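Local coordinates for chorismate synthase (Aquifex aeolicus, PDB 1Q1L) that catalyses the anti-1,4-elimination of phosphate from 5-enolpyruvylshikimate-3-phosphate to give chorismate, the last step of the shikimate pathway, with reduced FMN as cofactor, at the interface of chains A and B. Coordinates in Å, arbitrary orientation; residue numbers count along the deposited sequence, not the author numbering. Chains: chain A/B, Chorismate synthase.

The interface of chains A and B. Residues chain A 15-16, 136; chain B 68-69, 71, 76, 78-79.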
ATOM      1  N   GLY A  15      -5.878  20.775  -0.067  1.00 35.57           N
ATOM      2  CA  GLY A  15      -6.147  22.189   0.115  1.00 39.62           C
ATOM      3  C   GLY A  15      -4.940  23.047  -0.195  1.00 42.64           C
ATOM      4  O   GLY A  15      -3.806  22.637   0.067  1.00 43.54           O
ATOM      5  N   GLU A  16      -5.176  24.226  -0.769  1.00 44.23           N
ATOM      6  CA  GLU A  16      -4.090  25.150  -1.082  1.00 47.05           C
ATOM      7  C   GLU A  16      -4.076  26.211   0.018  1.00 47.19           C
ATOM      8  O   GLU A  16      -5.088  26.427   0.687  1.00 47.16           O
ATOM      9  CB  GLU A  16      -4.296  25.839  -2.436  1.00 49.63           C
ATOM     10  CG  GLU A  16      -5.286  25.190  -3.396  1.00 54.33           C
ATOM     11  CD  GLU A  16      -5.004  23.726  -3.689  1.00 55.25           C
ATOM     12  OE1 GLU A  16      -3.826  23.352  -3.869  1.00 58.37           O
ATOM     13  OE2 GLU A  16      -5.978  22.950  -3.760  1.00 55.76           O
ATOM     14  N   ARG A 136      -0.033  24.776  -2.495  1.00 73.68           N
ATOM     15  CA  ARG A 136      -0.191  23.464  -1.876  1.00 72.24           C
ATOM     16  C   ARG A 136       1.024  23.038  -1.050  1.00 72.07           C
ATOM     17  O   ARG A 136       0.889  22.321  -0.056  1.00 71.98           O
ATOM     18  CB  ARG A 136      -0.469  22.413  -2.960  1.00 71.34           C
ATOM     19  CG  ARG A 136      -0.391  20.968  -2.478  1.00 69.69           C
ATOM     20  CD  ARG A 136      -1.363  20.709  -1.340  1.00 68.63           C
ATOM     21  NE  ARG A 136      -1.260  19.344  -0.829  1.00 66.98           N
ATOM     22  CZ  ARG A 136      -1.903  18.901   0.246  1.00 64.84           C
ATOM     23  NH1 ARG A 136      -2.699  19.715   0.928  1.00 63.85           N
ATOM     24  NH2 ARG A 136      -1.747  17.647   0.645  1.00 62.84           N
TER
ATOM     25  N   SER B  68     -10.768  21.911  -3.454  1.00 35.16           N
ATOM     26  CA  SER B  68      -9.355  22.121  -3.734  1.00 35.89           C
ATOM     27  C   SER B  68      -8.906  21.347  -4.959  1.00 34.14           C
ATOM     28  O   SER B  68      -9.621  20.476  -5.440  1.00 34.02           O
ATOM     29  CB  SER B  68      -8.509  21.694  -2.525  1.00 37.36           C
ATOM     30  OG  SER B  68      -8.570  20.290  -2.333  1.00 38.62           O
ATOM     31  N   GLY B  69      -7.721  21.684  -5.463  1.00 34.03           N
ATOM     32  CA  GLY B  69      -7.170  20.996  -6.613  1.00 36.00           C
ATOM     33  C   GLY B  69      -7.523  21.552  -7.980  1.00 36.99           C
ATOM     34  O   GLY B  69      -6.967  21.120  -8.991  1.00 36.63           O
ATOM     35  N   ARG B  71      -8.166  25.225 -10.218  1.00 41.93           N
ATOM     36  CA  ARG B  71      -8.055  26.673 -10.288  1.00 44.34           C
ATOM     37  C   ARG B  71      -8.195  27.088 -11.747  1.00 42.97           C
ATOM     38  O   ARG B  71      -7.551  26.514 -12.628  1.00 43.07           O
ATOM     39  CB  ARG B  71      -6.703  27.124  -9.723  1.00 46.74           C
ATOM     40  CG  ARG B  71      -6.493  28.630  -9.704  1.00 51.07           C
ATOM     41  CD  ARG B  71      -5.228  28.988  -8.938  1.00 54.74           C
ATOM     42  NE  ARG B  71      -5.363  28.707  -7.511  1.00 59.12           N
ATOM     43  CZ  ARG B  71      -4.356  28.717  -6.643  1.00 60.96           C
ATOM     44  NH1 ARG B  71      -3.121  28.991  -7.050  1.00 61.83           N
ATOM     45  NH2 ARG B  71      -4.584  28.460  -5.360  1.00 61.48           N
ATOM     46  N   LEU B  76      -4.850  21.412 -10.582  1.00 36.30           N
ATOM     47  CA  LEU B  76      -3.538  21.925 -10.192  1.00 36.20           C
ATOM     48  C   LEU B  76      -2.496  20.820 -10.118  1.00 35.73           C
ATOM     49  O   LEU B  76      -1.295  21.076 -10.220  1.00 35.77           O
ATOM     50  CB  LEU B  76      -3.619  22.601  -8.824  1.00 36.19           C
ATOM     51  CG  LEU B  76      -4.485  23.847  -8.664  1.00 35.73           C
ATOM     52  CD1 LEU B  76      -4.574  24.228  -7.180  1.00 33.48           C
ATOM     53  CD2 LEU B  76      -3.882  24.975  -9.479  1.00 36.83           C
ATOM     54  N   SER B  78      -2.583  18.848  -7.490  1.00 33.59           N
ATOM     55  CA  SER B  78      -2.641  18.533  -6.067  1.00 36.09           C
ATOM     56  C   SER B  78      -3.922  17.742  -5.809  1.00 37.07           C
ATOM     57  O   SER B  78      -4.724  17.546  -6.724  1.00 35.80           O
ATOM     58  CB  SER B  78      -2.632  19.822  -5.241  1.00 36.00           C
ATOM     59  OG  SER B  78      -3.708  20.666  -5.607  1.00 38.54           O
ATOM     60  N   PRO B  79      -4.129  17.272  -4.565  1.00 36.95           N
ATOM     61  CA  PRO B  79      -5.338  16.500  -4.253  1.00 36.20           C
ATOM     62  C   PRO B  79      -6.635  17.266  -4.479  1.00 34.69           C
ATOM     63  O   PRO B  79      -6.743  18.448  -4.147  1.00 32.71           O
ATOM     64  CB  PRO B  79      -5.143  16.126  -2.781  1.00 35.36           C
ATOM     65  CG  PRO B  79      -3.655  16.049  -2.650  1.00 36.69           C
ATOM     66  CD  PRO B  79      -3.209  17.276  -3.413  1.00 36.54           C
TER
HETATM   67  O   HOH W   1      -5.070  20.154  -2.827  1.00 32.82           O
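A:Glu16 reaches across to B:Gly69 and B:Ser78 in the two-fold interface between subunits of chorismate synthase, a homotetramer with the family's beta-alpha-beta sandwich fold. It lies in the loop after strand 10-14 and belongs to the conserved GESHG segment near the start of the chain. Both carboxylate oxygens accept hydrogen bonds from chain B. A:Glu16 OE2 accepts the backbone N-H of B:Gly69, just past strand 64-68 (N to OE2 2.7 Å), on its syn side, with the nitrogen 35° out of the carboxylate plane. B:Ser78 OG donates its hydroxyl to A:Glu16 OE1 at 3.2 Å, also on the syn side but nearer the plane. With CG almost eclipsing the backbone N (chi1 -18°) and the chain bent at chi2 (-54°), the carboxylate is turned towards these donors, and the two bonds together restrain its rotation.

A water extends the network: it lies 2.9 Å from the backbone N of A:Gly15 and 2.7 Å from the carbonyl O of B:Pro79, and also bonds A:Glu16 OE2 and B:Ser78 OG, joining groups of both subunits. On the B side, B:Ser68 OG donates to that same carbonyl of B:Pro79, tying the end of strand 64-68 to the residue just before strand 80-85. An alanine in place of A:Glu16 would probably leave the N-H of B:Gly69 and the hydroxyl of B:Ser78 without their carboxylate partner and weaken the hold on the water.

Packing is lighter. Methyl CD1 of B:Leu76 sits 3.6 Å from CD of A:Glu16. NH2 of B:Arg71 lies 3.9 Å from CG of A:Glu16, the side chains running past each other in opposite directions with guanidinium and carboxylate planes nearly perpendicular; there is no salt bridge, although the arginine's charge may still favour the carboxylate. A:Arg136, a predicted FMN-binding residue, lays CG 3.7 Å from CB of B:Ser78 and crosses B:Pro79 at about a right angle. Its NH1 bonds A:Gly15 O in the guanidinium plane and on a carbonyl lone pair, bracing helix 131-137 against the glutamate's loop.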